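Local coordinates for phosphoethanolamine N-methyltransferase 1 (Haemonchus contortus, PDB 4KRG), which catalyses the S-adenosylmethionine-dependent N-methylation of phosphoethanolamine, a step in nematode phosphocholine biosynthesis, at residues His185-Ser189 against Ser190-Lys194; Ala262-Lys265 against Thr266-Lys270; Tyr201-Ser204 against Asp205-Trp209; Glu246-Val249 against Asp250-Leu253; Ser15-Thr18 against Phe19-Tyr23. All coordinates share one frame; numbering follows the deposited sequence.

Contact 1 (His185-Ser189 against Ser190-Lys194); sequences HYRFS and SLYIK. With OPE (phosphoric acid mono-(2-amino-ethyl) ester), chain C.
Phe188 O takes the backbone N of Leu191 at 3.0 Å, and Ser189 O receives weaker bonds from the N atoms of Tyr192 and Ile193, so the loop 185-189 runs straight into the first turn of a helix. Arg187 and Tyr192 make the main side-chain pairing. The Arg187 chain is extended, with chi2 at -173°, and this carries the guanidinium to the phenol end of Tyr192. NH1 of Arg187 donates to OH of Tyr192 at 3.1 Å, with an N-H...O angle of 157°. The oxygen lies in the guanidinium plane, while the ring stands almost perpendicular to that plane. On the way, Arg187 CD passes 3.8 Å from Tyr192 CZ. CB of His185 lies over one face of the guanidinium, near its rim. NH1 also reaches Met131 O, and NH2 holds Asp136 in a salt bridge and Leu134 O in a hydrogen bond, so several partners fix the rotation of the group. Phe188 and Leu191 lie alongside each other, with CB of Phe188 3.9 Å from CG of Leu191. Tyr186 turns the other way. Its OH donates to O3 of the bound phosphoethanolamine at 2.5 Å, and O3 sits in the ring plane; Ser161, Ser166, His176 and Tyr133 also bind this ligand. A sodium ion lies about 3 Å from the side chain of Ser189. The start of helix 189-198 packs Leu191 on Phe256 and Trp260 of helix 249-271, Ile193 on Tyr335 of helix 332-345, and Tyr192 on Trp234 of strand 231-240.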
# COMPACT_ATOMS: atom_id res chain seq x y z
N HIS A 185 -6.30 10.09 -13.41
CA HIS A 185 -4.91 10.15 -12.99
C HIS A 185 -4.51 8.83 -12.34
O HIS A 185 -4.87 8.57 -11.19
CB HIS A 185 -4.70 11.26 -11.96
CG HIS A 185 -4.88 12.65 -12.51
ND1 HIS A 185 -3.87 13.34 -13.13
CD2 HIS A 185 -5.96 13.48 -12.49
CE1 HIS A 185 -4.31 14.54 -13.48
NE2 HIS A 185 -5.57 14.64 -13.11
N TYR A 186 -3.77 8.00 -13.06
CA TYR A 186 -3.28 6.74 -12.50
C TYR A 186 -1.86 6.94 -11.98
O TYR A 186 -0.89 6.75 -12.70
CB TYR A 186 -3.33 5.63 -13.55
CG TYR A 186 -4.72 5.40 -14.09
CD1 TYR A 186 -5.68 4.77 -13.31
CD2 TYR A 186 -5.07 5.83 -15.36
CE1 TYR A 186 -6.96 4.57 -13.79
CE2 TYR A 186 -6.35 5.63 -15.85
CZ TYR A 186 -7.28 5.00 -15.06
OH TYR A 186 -8.55 4.80 -15.54
N ARG A 187 -1.76 7.33 -10.71
CA ARG A 187 -0.48 7.67 -10.12
C ARG A 187 0.25 6.43 -9.62
O ARG A 187 -0.35 5.38 -9.47
CB ARG A 187 -0.68 8.66 -8.96
CG ARG A 187 -1.40 9.94 -9.37
CD ARG A 187 -1.44 10.95 -8.24
NE ARG A 187 -2.01 12.22 -8.69
CZ ARG A 187 -3.30 12.52 -8.63
NH1 ARG A 187 -4.16 11.66 -8.13
NH2 ARG A 187 -3.73 13.70 -9.07
N PHE A 188 1.55 6.56 -9.36
CA PHE A 188 2.30 5.48 -8.75
C PHE A 188 1.92 5.36 -7.28
O PHE A 188 1.75 6.38 -6.60
CB PHE A 188 3.80 5.76 -8.83
CG PHE A 188 4.29 6.07 -10.20
CD1 PHE A 188 3.76 5.43 -11.31
CD2 PHE A 188 5.30 7.00 -10.38
CE1 PHE A 188 4.23 5.73 -12.59
CE2 PHE A 188 5.78 7.29 -11.65
CZ PHE A 188 5.24 6.66 -12.75
N SER A 189 1.80 4.13 -6.79
CA SER A 189 1.44 3.87 -5.39
C SER A 189 2.38 4.57 -4.42
O SER A 189 1.95 5.03 -3.36
CB SER A 189 1.48 2.37 -5.11
OG SER A 189 2.69 1.81 -5.59
N SER A 190 3.65 4.64 -4.78
CA SER A 190 4.67 5.24 -3.92
C SER A 190 4.41 6.72 -3.65
O SER A 190 4.76 7.24 -2.59
CB SER A 190 6.05 5.05 -4.54
OG SER A 190 6.06 5.49 -5.88
N LEU A 191 3.78 7.40 -4.61
CA LEU A 191 3.51 8.83 -4.49
C LEU A 191 2.45 9.13 -3.44
O LEU A 191 2.50 10.14 -2.73
CB LEU A 191 3.08 9.40 -5.84
CG LEU A 191 4.10 9.21 -6.96
CD1 LEU A 191 3.66 9.93 -8.21
CD2 LEU A 191 5.45 9.71 -6.51
N TYR A 192 1.45 8.26 -3.37
CA TYR A 192 0.42 8.42 -2.37
C TYR A 192 1.03 8.23 -0.99
O TYR A 192 0.85 9.07 -0.11
CB TYR A 192 -0.72 7.45 -2.62
CG TYR A 192 -1.58 7.81 -3.82
CD1 TYR A 192 -2.28 9.01 -3.85
CD2 TYR A 192 -1.72 6.93 -4.89
CE1 TYR A 192 -3.09 9.33 -4.93
CE2 TYR A 192 -2.54 7.25 -5.96
CZ TYR A 192 -3.21 8.45 -5.97
OH TYR A 192 -4.01 8.77 -7.04
N ILE A 193 1.78 7.15 -0.80
CA ILE A 193 2.41 6.88 0.49
C ILE A 193 3.32 8.03 0.93
O ILE A 193 3.22 8.51 2.06
CB ILE A 193 3.23 5.57 0.48
CG1 ILE A 193 2.35 4.38 0.06
CG2 ILE A 193 3.85 5.31 1.84
CD1 ILE A 193 3.16 3.16 -0.38
N LYS A 194 4.19 8.48 0.03
CA LYS A 194 5.12 9.56 0.36
C LYS A 194 4.40 10.87 0.67
O LYS A 194 4.79 11.58 1.59
CB LYS A 194 6.17 9.74 -0.74
CG LYS A 194 7.13 8.56 -0.86
CD LYS A 194 8.30 8.85 -1.79
CE LYS A 194 9.32 9.79 -1.17
NZ LYS A 194 9.86 9.25 0.11
CA OPE C . -12.39 2.08 -11.43
CB OPE C . -13.72 2.54 -10.90
O1 OPE C . -11.00 1.25 -13.80
O2 OPE C . -9.34 2.25 -12.30
O3 OPE C . -10.28 3.62 -14.16
O4 OPE C . -11.71 3.00 -12.19
N OPE C . -13.75 3.81 -10.22
P OPE C . -10.55 2.54 -13.14

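Contact 2 (Ala262-Lys265 against Thr266-Lys270); sequences AEQK and TWDEK
Thr266 N bonds to Ala262 O at 3.2 Å, one turn back. Its OG1 also turns back over the backbone and lies 3.0 Å from Glu263 O. Trp267 N makes a weak bond to Glu263 O, and its CD1 lies 3.2 Å from the same oxygen. The amine of Lys270 sits over one face of the indole, near the rim, and Tyr333 also packs against the ring. Asp268 carries the polar centre. Its N bonds to Gln264 O at 3.0 Å, while its carboxylate takes a different partner on each oxygen. OD1 accepts a weak bond from Gln264 NE2 at 2.9 Å, with the amide and carboxylate planes almost parallel. OE1 of the same amide bonds to Ser190 OG, and its NE2 also reaches Tyr333 O. OD2 of Asp268 forms a salt bridge with Lys265 NZ at 2.7 Å, which arrives on the anti side. Bends at chi2 (-36°) and chi3 fold the lysine over to get there. Arg336 gives OD2 a second positive partner. Glu269 N closes the next turn on Lys265 O. Such i to i+3 and i to i+4 side-chain pairs are typical of a helix, here helix 249-271 packed against helix 332-345.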
# COMPACT_ATOMS: atom_id res chain seq x y z
N ALA A 262 9.92 11.64 -10.62
CA ALA A 262 11.22 11.54 -11.26
C ALA A 262 12.07 10.49 -10.56
O ALA A 262 12.68 9.64 -11.21
CB ALA A 262 11.91 12.89 -11.24
N GLU A 263 12.13 10.57 -9.23
CA GLU A 263 12.90 9.61 -8.45
C GLU A 263 12.35 8.20 -8.63
O GLU A 263 13.12 7.25 -8.69
CB GLU A 263 12.93 10.00 -6.97
CG GLU A 263 13.71 11.29 -6.70
CD GLU A 263 13.57 11.80 -5.27
OE1 GLU A 263 12.75 11.25 -4.50
OE2 GLU A 263 14.28 12.76 -4.92
N GLN A 264 11.04 8.06 -8.71
CA GLN A 264 10.44 6.76 -8.99
C GLN A 264 10.91 6.22 -10.32
O GLN A 264 11.30 5.06 -10.42
CB GLN A 264 8.91 6.82 -8.98
CG GLN A 264 8.26 5.48 -9.30
CD GLN A 264 8.55 4.42 -8.24
OE1 GLN A 264 7.92 4.41 -7.18
NE2 GLN A 264 9.50 3.54 -8.52
N LYS A 265 10.90 7.07 -11.35
CA LYS A 265 11.30 6.63 -12.68
C LYS A 265 12.73 6.09 -12.74
O LYS A 265 13.00 5.13 -13.46
CB LYS A 265 11.09 7.72 -13.73
CG LYS A 265 9.65 7.90 -14.22
CD LYS A 265 8.88 6.58 -14.31
CE LYS A 265 9.39 5.65 -15.41
NZ LYS A 265 8.72 4.32 -15.33
N THR A 266 13.64 6.67 -11.97
CA THR A 266 15.01 6.15 -11.95
C THR A 266 15.07 4.77 -11.31
O THR A 266 15.88 3.93 -11.70
CB THR A 266 16.01 7.09 -11.24
OG1 THR A 266 15.85 7.00 -9.82
CG2 THR A 266 15.81 8.53 -11.68
N TRP A 267 14.21 4.52 -10.33
CA TRP A 267 14.17 3.21 -9.69
C TRP A 267 13.57 2.15 -10.62
O TRP A 267 14.06 1.02 -10.67
CB TRP A 267 13.46 3.27 -8.34
CG TRP A 267 14.34 3.89 -7.29
CD1 TRP A 267 14.11 5.04 -6.59
CD2 TRP A 267 15.61 3.40 -6.84
NE1 TRP A 267 15.16 5.29 -5.73
CE2 TRP A 267 16.09 4.29 -5.87
CE3 TRP A 267 16.39 2.28 -7.18
CZ2 TRP A 267 17.32 4.11 -5.23
CZ3 TRP A 267 17.60 2.10 -6.54
CH2 TRP A 267 18.05 3.01 -5.57
N ASP A 268 12.53 2.52 -11.36
CA ASP A 268 11.99 1.64 -12.39
C ASP A 268 13.08 1.21 -13.37
O ASP A 268 13.16 0.06 -13.76
CB ASP A 268 10.86 2.32 -13.16
CG ASP A 268 9.73 2.77 -12.27
OD1 ASP A 268 9.60 2.24 -11.14
OD2 ASP A 268 8.97 3.67 -12.70
N GLU A 269 13.93 2.15 -13.76
CA GLU A 269 15.01 1.88 -14.71
C GLU A 269 16.04 0.93 -14.15
O GLU A 269 16.66 0.17 -14.89
CB GLU A 269 15.71 3.17 -15.11
CG GLU A 269 14.86 4.13 -15.92
CD GLU A 269 15.61 5.41 -16.26
OE1 GLU A 269 16.51 5.80 -15.48
OE2 GLU A 269 15.30 6.01 -17.31
N LYS A 270 16.26 0.98 -12.85
CA LYS A 270 17.23 0.09 -12.22
C LYS A 270 16.67 -1.31 -12.00
O LYS A 270 17.39 -2.29 -12.15
CB LYS A 270 17.72 0.68 -10.90
CG LYS A 270 18.45 2.00 -11.03
CD LYS A 270 18.99 2.45 -9.68
CE LYS A 270 19.50 3.88 -9.75
NZ LYS A 270 19.74 4.46 -8.39

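Contact 3 (Tyr201-Ser204 against Asp205-Trp209); sequences YRDS and DGKMW
Asp203 is the hub, and its carboxylate binds three N-H groups of the turn and the returning strand. OD1 accepts from Asp205 N at 2.9 Å and from Lys207 N at 3.0 Å, from opposite faces of the carboxylate plane. OD2 accepts from Trp209 NE1 at 3.0 Å. It lies near the plane of the indole, but the nitrogen stands above the carboxylate plane. With chi1 at 70°, Asp203 CG sits between backbone N and carbonyl carbon, which turns the carboxylate in over the turn. Gly206 N bonds to Asp203 O at 2.9 Å, and Asp203 N to Lys207 O at 2.8 Å. Beyond them, Tyr201 and Trp209 form a hydrogen-bonded antiparallel pair, with CD2 of Tyr201 4.3 Å from CD1 of Trp209. Further out, a water bridges OD2 of Asp203 and OD2 of Asp205. Asp205 also forms a salt bridge with Lys120, Ser204 bonds to Glu119, and Trp209 makes a cation-pi contact with Lys238. Gly206 has a positive phi of 84°. This is a type I turn with a G1 beta bulge, its first residue also forming an Asx turn, at the tip of the hairpin of strands 200-202 and 208-218.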
# COMPACT_ATOMS: atom_id res chain seq x y z
N TYR A 201 0.53 19.45 9.30
CA TYR A 201 -0.54 20.44 9.37
C TYR A 201 -0.64 21.09 10.75
O TYR A 201 -0.73 20.38 11.76
CB TYR A 201 -1.88 19.78 9.02
CG TYR A 201 -3.10 20.64 9.23
CD1 TYR A 201 -3.53 21.51 8.24
CD2 TYR A 201 -3.85 20.57 10.41
CE1 TYR A 201 -4.65 22.30 8.43
CE2 TYR A 201 -4.97 21.35 10.60
CZ TYR A 201 -5.37 22.22 9.60
OH TYR A 201 -6.49 22.99 9.78
N ARG A 202 -0.62 22.42 10.78
CA ARG A 202 -0.87 23.14 12.02
C ARG A 202 -2.33 23.55 12.09
O ARG A 202 -2.82 24.26 11.21
CB ARG A 202 0.01 24.38 12.13
CG ARG A 202 -0.08 25.06 13.49
CD ARG A 202 0.86 26.27 13.63
NE ARG A 202 2.26 25.89 13.85
CZ ARG A 202 2.80 25.66 15.04
NH1 ARG A 202 2.07 25.77 16.14
NH2 ARG A 202 4.08 25.32 15.14
N ASP A 203 -3.03 23.12 13.13
CA ASP A 203 -4.44 23.43 13.25
C ASP A 203 -4.68 24.85 13.81
O ASP A 203 -3.73 25.60 14.04
CB ASP A 203 -5.22 22.33 14.01
CG ASP A 203 -4.88 22.25 15.50
OD1 ASP A 203 -4.39 23.22 16.08
OD2 ASP A 203 -5.15 21.18 16.10
N SER A 204 -5.94 25.21 14.01
CA SER A 204 -6.28 26.56 14.44
C SER A 204 -5.81 26.86 15.86
O SER A 204 -5.70 28.03 16.25
CB SER A 204 -7.78 26.80 14.32
OG SER A 204 -8.50 25.84 15.06
N ASP A 205 -5.53 25.82 16.63
CA ASP A 205 -5.00 26.00 17.98
C ASP A 205 -3.48 26.04 17.96
O ASP A 205 -2.85 26.20 19.00
CB ASP A 205 -5.48 24.87 18.89
CG ASP A 205 -6.99 24.79 18.98
OD1 ASP A 205 -7.65 25.85 18.93
OD2 ASP A 205 -7.51 23.66 19.10
N GLY A 206 -2.90 25.90 16.78
CA GLY A 206 -1.46 25.95 16.63
C GLY A 206 -0.75 24.64 16.90
O GLY A 206 0.46 24.62 17.13
N LYS A 207 -1.49 23.53 16.87
CA LYS A 207 -0.89 22.22 17.10
C LYS A 207 -0.52 21.56 15.78
O LYS A 207 -1.25 21.68 14.80
CB LYS A 207 -1.82 21.34 17.92
CG LYS A 207 -1.87 21.72 19.39
CD LYS A 207 -2.82 20.83 20.17
CE LYS A 207 -2.72 21.08 21.66
NZ LYS A 207 -3.66 20.20 22.42
N MSE A 208 0.60 20.85 15.77
CA MSE A 208 1.09 20.21 14.55
C MSE A 208 0.62 18.76 14.45
O MSE A 208 0.52 18.06 15.45
CB MSE A 208 2.62 20.25 14.49
CG MSE A 208 3.21 20.02 13.10
SE MSE A 208 2.75 21.47 11.88
CE MSE A 208 3.22 22.91 13.07
N TRP A 209 0.34 18.32 13.23
CA TRP A 209 -0.10 16.95 13.01
C TRP A 209 0.62 16.32 11.83
O TRP A 209 1.09 17.01 10.93
CB TRP A 209 -1.61 16.91 12.79
CG TRP A 209 -2.35 17.48 13.95
CD1 TRP A 209 -2.76 18.77 14.11
CD2 TRP A 209 -2.72 16.77 15.13
NE1 TRP A 209 -3.39 18.91 15.32
CE2 TRP A 209 -3.38 17.70 15.97
CE3 TRP A 209 -2.58 15.46 15.57
CZ2 TRP A 209 -3.89 17.34 17.21
CZ3 TRP A 209 -3.08 15.10 16.79
CH2 TRP A 209 -3.73 16.04 17.61
O HOH W 1 -5.83 21.19 19.16
O HOH W 2 -9.51 27.24 17.56
O HOH W 3 -7.59 23.54 15.96

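Contact 4 (Glu246-Val249 against Asp250-Leu253); sequences ETSV and DDLL
Ser248 OG accepts from Asp251 N at 3.0 Å, with an N-H...O angle of 159°: this is an N-cap, and it opens helix 249-271. The serine hydroxyl thus occupies an amide of the first turn that has no carbonyl behind it to bond to. Its chi1 of 74° turns OG forward over the helix end. Leu252 shows how the next turn closes on the cap. Its backbone N bonds to Ser248 O. Its CB lies 3.4 Å from the same oxygen. With chi1 at -73°, CG is anti to the carbonyl carbon and swings back toward the loop. There CG approaches Ser248 O at 3.2 Å and Thr247 CB at 3.8 Å. At the tip, CD1 touches Thr247 OG1 at 3.7 Å, and CD2 rests 3.9 Å from Thr247 CB. The two side chains cross at about a right angle. They hold the two positions of a hydrophobic staple, the residue before the cap and the fourth after it, although threonine offers only part of an apolar surface. Thr247 OG1 also bonds to the backbone N of Arg200. Leu252 packs further on Ile140 of helix 136-149 and on Leu195 of helix 189-198. Asp250 and Asp251 follow the cap, where negative charge probably suits the helix dipole. Asp250 also pairs with Arg137 in a salt bridge. The turn is completed by Leu253 N, which bonds to Val249 O at 2.8 Å.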
# COMPACT_ATOMS: atom_id res chain seq x y z
N GLU A 246 5.34 23.13 9.38
CA GLU A 246 4.26 22.95 8.41
C GLU A 246 4.80 22.70 7.01
O GLU A 246 5.87 23.17 6.65
CB GLU A 246 3.35 24.17 8.36
CG GLU A 246 2.57 24.42 9.63
CD GLU A 246 1.77 25.70 9.58
OE1 GLU A 246 2.07 26.61 10.38
OE2 GLU A 246 0.84 25.79 8.75
N THR A 247 4.04 21.93 6.23
CA THR A 247 4.36 21.76 4.83
C THR A 247 3.27 22.46 4.06
O THR A 247 2.10 22.10 4.17
CB THR A 247 4.39 20.28 4.43
OG1 THR A 247 3.25 19.61 4.98
CG2 THR A 247 5.65 19.62 4.94
N SER A 248 3.66 23.47 3.28
CA SER A 248 2.70 24.24 2.50
C SER A 248 2.22 23.44 1.30
O SER A 248 2.77 22.38 1.00
CB SER A 248 3.35 25.53 2.00
OG SER A 248 4.27 25.26 0.95
N VAL A 249 1.19 23.94 0.62
CA VAL A 249 0.68 23.29 -0.59
C VAL A 249 1.72 23.36 -1.72
O VAL A 249 1.91 22.39 -2.44
CB VAL A 249 -0.65 23.92 -1.06
CG1 VAL A 249 -1.16 23.23 -2.31
CG2 VAL A 249 -1.69 23.79 0.03
N ASP A 250 2.39 24.50 -1.85
CA ASP A 250 3.41 24.66 -2.88
C ASP A 250 4.62 23.76 -2.65
O ASP A 250 5.17 23.21 -3.60
CB ASP A 250 3.84 26.13 -2.97
CG ASP A 250 2.77 27.02 -3.58
OD1 ASP A 250 2.00 26.53 -4.43
OD2 ASP A 250 2.70 28.20 -3.20
N ASP A 251 5.03 23.62 -1.39
CA ASP A 251 6.17 22.77 -1.02
C ASP A 251 5.85 21.29 -1.26
O ASP A 251 6.71 20.52 -1.67
CB ASP A 251 6.56 22.99 0.45
CG ASP A 251 7.45 24.21 0.66
OD1 ASP A 251 7.64 24.99 -0.30
OD2 ASP A 251 7.95 24.38 1.79
N LEU A 252 4.61 20.91 -0.99
CA LEU A 252 4.17 19.54 -1.20
C LEU A 252 3.97 19.26 -2.68
O LEU A 252 4.29 18.18 -3.16
CB LEU A 252 2.87 19.28 -0.44
CG LEU A 252 2.99 19.15 1.07
CD1 LEU A 252 1.62 19.18 1.74
CD2 LEU A 252 3.73 17.87 1.43
N LEU A 253 3.45 20.25 -3.40
CA LEU A 253 3.17 20.11 -4.82
C LEU A 253 4.43 19.87 -5.65
O LEU A 253 4.45 19.02 -6.53
CB LEU A 253 2.41 21.34 -5.34
CG LEU A 253 1.81 21.23 -6.75
CD1 LEU A 253 0.88 20.04 -6.87
CD2 LEU A 253 1.07 22.51 -7.12

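Contact 5 (Ser15-Thr18 against Phe19-Tyr23); sequences SFKT and FWDKY. With SAH (S-adenosyl-L-homocysteine), chain D.
Trp20, whose CD1 touches O of Phe16 one turn back, has its indole held between a ligand and a neighbouring ring. C2' of S-adenosylhomocysteine lies over one face of the indole, 3.8 Å above the plane, and CE2 of Phe19 lies over the opposite face, each offset toward the rim. The sulfur stands above the plane at the six-membered end of the indole, with SD of the ligand 3.5 Å from CH2 of Trp20. CZ2 of Trp20 is equally close to C5' of the ligand, at 3.5 Å. Tyr133 meets the indole edge-to-face, and bound phosphoethanolamine is about 4 Å from the Trp20 side chain. The polar pair of the contact lies on another side of the helix. Lys17 NZ straddles both carboxylate oxygens of Asp21, one turn further along. It forms a salt bridge with OD1 at 2.7 Å on the syn lone pair, and a weaker bond to OD2 at 3.0 Å. Bends at chi2 (64°) and chi4 fold the lysine chain down to its partner. CD and CE of Lys17 also lie against OD1. Ile88 packs beside both residues. The backbone below is regular helix. Phe19 N bonds to Ser15 O, Trp20 N to Phe16 O at 2.9 Å, and Asp21 N to Lys17 O at 2.8 Å. The next bond, Lys22 N to Thr18 O, is weak. Helix 9-21 thus brings an aromatic wall to the ribose and sulfur of the cofactor product, in the active site of a Rossmann-like methyltransferase domain.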
# COMPACT_ATOMS: atom_id res chain seq x y z
N SER A 15 -14.19 18.54 -16.48
CA SER A 15 -13.94 17.40 -17.36
C SER A 15 -14.24 16.09 -16.64
O SER A 15 -14.63 15.10 -17.26
CB SER A 15 -12.51 17.41 -17.89
OG SER A 15 -11.62 16.87 -16.95
N PHE A 16 -14.04 16.09 -15.33
CA PHE A 16 -14.34 14.91 -14.52
C PHE A 16 -15.83 14.75 -14.29
O PHE A 16 -16.37 13.65 -14.41
CB PHE A 16 -13.58 14.96 -13.19
CG PHE A 16 -12.13 14.57 -13.31
CD1 PHE A 16 -11.77 13.28 -13.67
CD2 PHE A 16 -11.12 15.50 -13.05
CE1 PHE A 16 -10.43 12.92 -13.78
CE2 PHE A 16 -9.79 15.14 -13.16
CZ PHE A 16 -9.44 13.85 -13.52
N LYS A 17 -16.51 15.85 -13.98
CA LYS A 17 -17.97 15.84 -13.81
C LYS A 17 -18.67 15.43 -15.11
O LYS A 17 -19.67 14.71 -15.09
CB LYS A 17 -18.45 17.21 -13.32
CG LYS A 17 -19.94 17.43 -13.40
CD LYS A 17 -20.69 16.48 -12.50
CE LYS A 17 -22.15 16.90 -12.39
NZ LYS A 17 -22.80 17.10 -13.72
N THR A 18 -18.11 15.86 -16.24
CA THR A 18 -18.61 15.48 -17.56
C THR A 18 -18.40 13.99 -17.83
O THR A 18 -19.28 13.31 -18.37
CB THR A 18 -17.90 16.26 -18.68
OG1 THR A 18 -17.83 17.64 -18.32
CG2 THR A 18 -18.65 16.11 -19.99
N PHE A 19 -17.23 13.48 -17.46
CA PHE A 19 -16.95 12.06 -17.58
C PHE A 19 -17.97 11.25 -16.79
O PHE A 19 -18.55 10.30 -17.30
CB PHE A 19 -15.54 11.73 -17.10
CG PHE A 19 -15.23 10.26 -17.08
CD1 PHE A 19 -14.82 9.61 -18.24
CD2 PHE A 19 -15.35 9.52 -15.91
CE1 PHE A 19 -14.54 8.25 -18.23
CE2 PHE A 19 -15.06 8.16 -15.89
CZ PHE A 19 -14.66 7.53 -17.05
N TRP A 20 -18.21 11.65 -15.55
CA TRP A 20 -19.13 10.89 -14.72
C TRP A 20 -20.59 11.10 -15.11
O TRP A 20 -21.42 10.24 -14.85
CB TRP A 20 -18.87 11.15 -13.23
CG TRP A 20 -17.75 10.30 -12.74
CD1 TRP A 20 -16.48 10.70 -12.44
CD2 TRP A 20 -17.79 8.89 -12.55
NE1 TRP A 20 -15.73 9.61 -12.05
CE2 TRP A 20 -16.51 8.48 -12.11
CE3 TRP A 20 -18.78 7.91 -12.70
CZ2 TRP A 20 -16.21 7.16 -11.82
CZ3 TRP A 20 -18.48 6.60 -12.42
CH2 TRP A 20 -17.20 6.23 -11.99
N ASP A 21 -20.88 12.23 -15.75
CA ASP A 21 -22.20 12.46 -16.32
C ASP A 21 -22.59 11.33 -17.27
O ASP A 21 -23.76 10.98 -17.37
CB ASP A 21 -22.26 13.80 -17.04
CG ASP A 21 -22.49 14.97 -16.11
OD1 ASP A 21 -22.89 14.74 -14.95
OD2 ASP A 21 -22.29 16.13 -16.54
N LYS A 22 -21.60 10.78 -17.97
CA LYS A 22 -21.84 9.71 -18.93
C LYS A 22 -22.43 8.45 -18.28
O LYS A 22 -23.00 7.61 -18.97
CB LYS A 22 -20.56 9.35 -19.70
CG LYS A 22 -20.02 10.48 -20.59
CD LYS A 22 -18.85 10.02 -21.47
CE LYS A 22 -17.63 9.62 -20.66
NZ LYS A 22 -16.49 9.20 -21.52
N TYR A 23 -22.29 8.33 -16.96
CA TYR A 23 -22.72 7.13 -16.25
C TYR A 23 -23.97 7.33 -15.39
O TYR A 23 -24.49 6.38 -14.82
CB TYR A 23 -21.56 6.55 -15.42
CG TYR A 23 -20.39 6.12 -16.29
CD1 TYR A 23 -20.37 4.85 -16.86
CD2 TYR A 23 -19.33 6.98 -16.56
CE1 TYR A 23 -19.32 4.45 -17.67
CE2 TYR A 23 -18.28 6.58 -17.38
CZ TYR A 23 -18.28 5.31 -17.93
OH TYR A 23 -17.24 4.90 -18.74
N SAH D . -16.56 5.22 -4.05
CA SAH D . -17.67 4.51 -4.70
CB SAH D . -17.77 5.00 -6.18
CG SAH D . -16.48 4.87 -6.98
SD SAH D . -16.49 5.64 -8.62
C SAH D . -17.47 3.05 -4.63
O SAH D . -16.35 2.58 -4.68
OXT SAH D . -18.43 2.33 -4.84
C5' SAH D . -16.24 7.41 -8.32
C4' SAH D . -17.23 8.14 -7.60
O4' SAH D . -16.65 9.37 -7.08
C3' SAH D . -18.35 8.54 -8.47
O3' SAH D . -19.56 8.46 -7.75
C2' SAH D . -18.07 9.94 -8.79
O2' SAH D . -19.25 10.63 -9.07
C1' SAH D . -17.43 10.43 -7.55
N9 SAH D . -16.58 11.65 -7.74
C8 SAH D . -15.51 11.78 -8.54
N7 SAH D . -14.98 12.99 -8.29
C5 SAH D . -15.70 13.61 -7.36
C6 SAH D . -15.60 14.87 -6.73
N6 SAH D . -14.60 15.76 -7.06
N1 SAH D . -16.52 15.18 -5.80
C2 SAH D . -17.49 14.34 -5.46
N3 SAH D . -17.61 13.14 -6.04
C4 SAH D . -16.73 12.75 -6.98

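The contacts follow one another along the chain, and none nests in or crosses another. Contact 5 comes first, on helix 9-21 at the cofactor pocket. Contact 1 turns the loop from the phosphoethanolamine site into helix 189-198, and its His185 packs on Phe16 of contact 5. Contact 3 closes the hairpin that follows that helix. Contact 4 starts helix 249-271, and contact 2 lies further along the same helix. Glu246 of contact 4 packs on Met208 of contact 3. Contact 2 returns to contact 1, where Ser190 meets Gln264. These touches tie helix 189-198 to helix 249-271, the hairpin to the loop before helix 249-271, and helix 9-21 to the loop before helix 189-198.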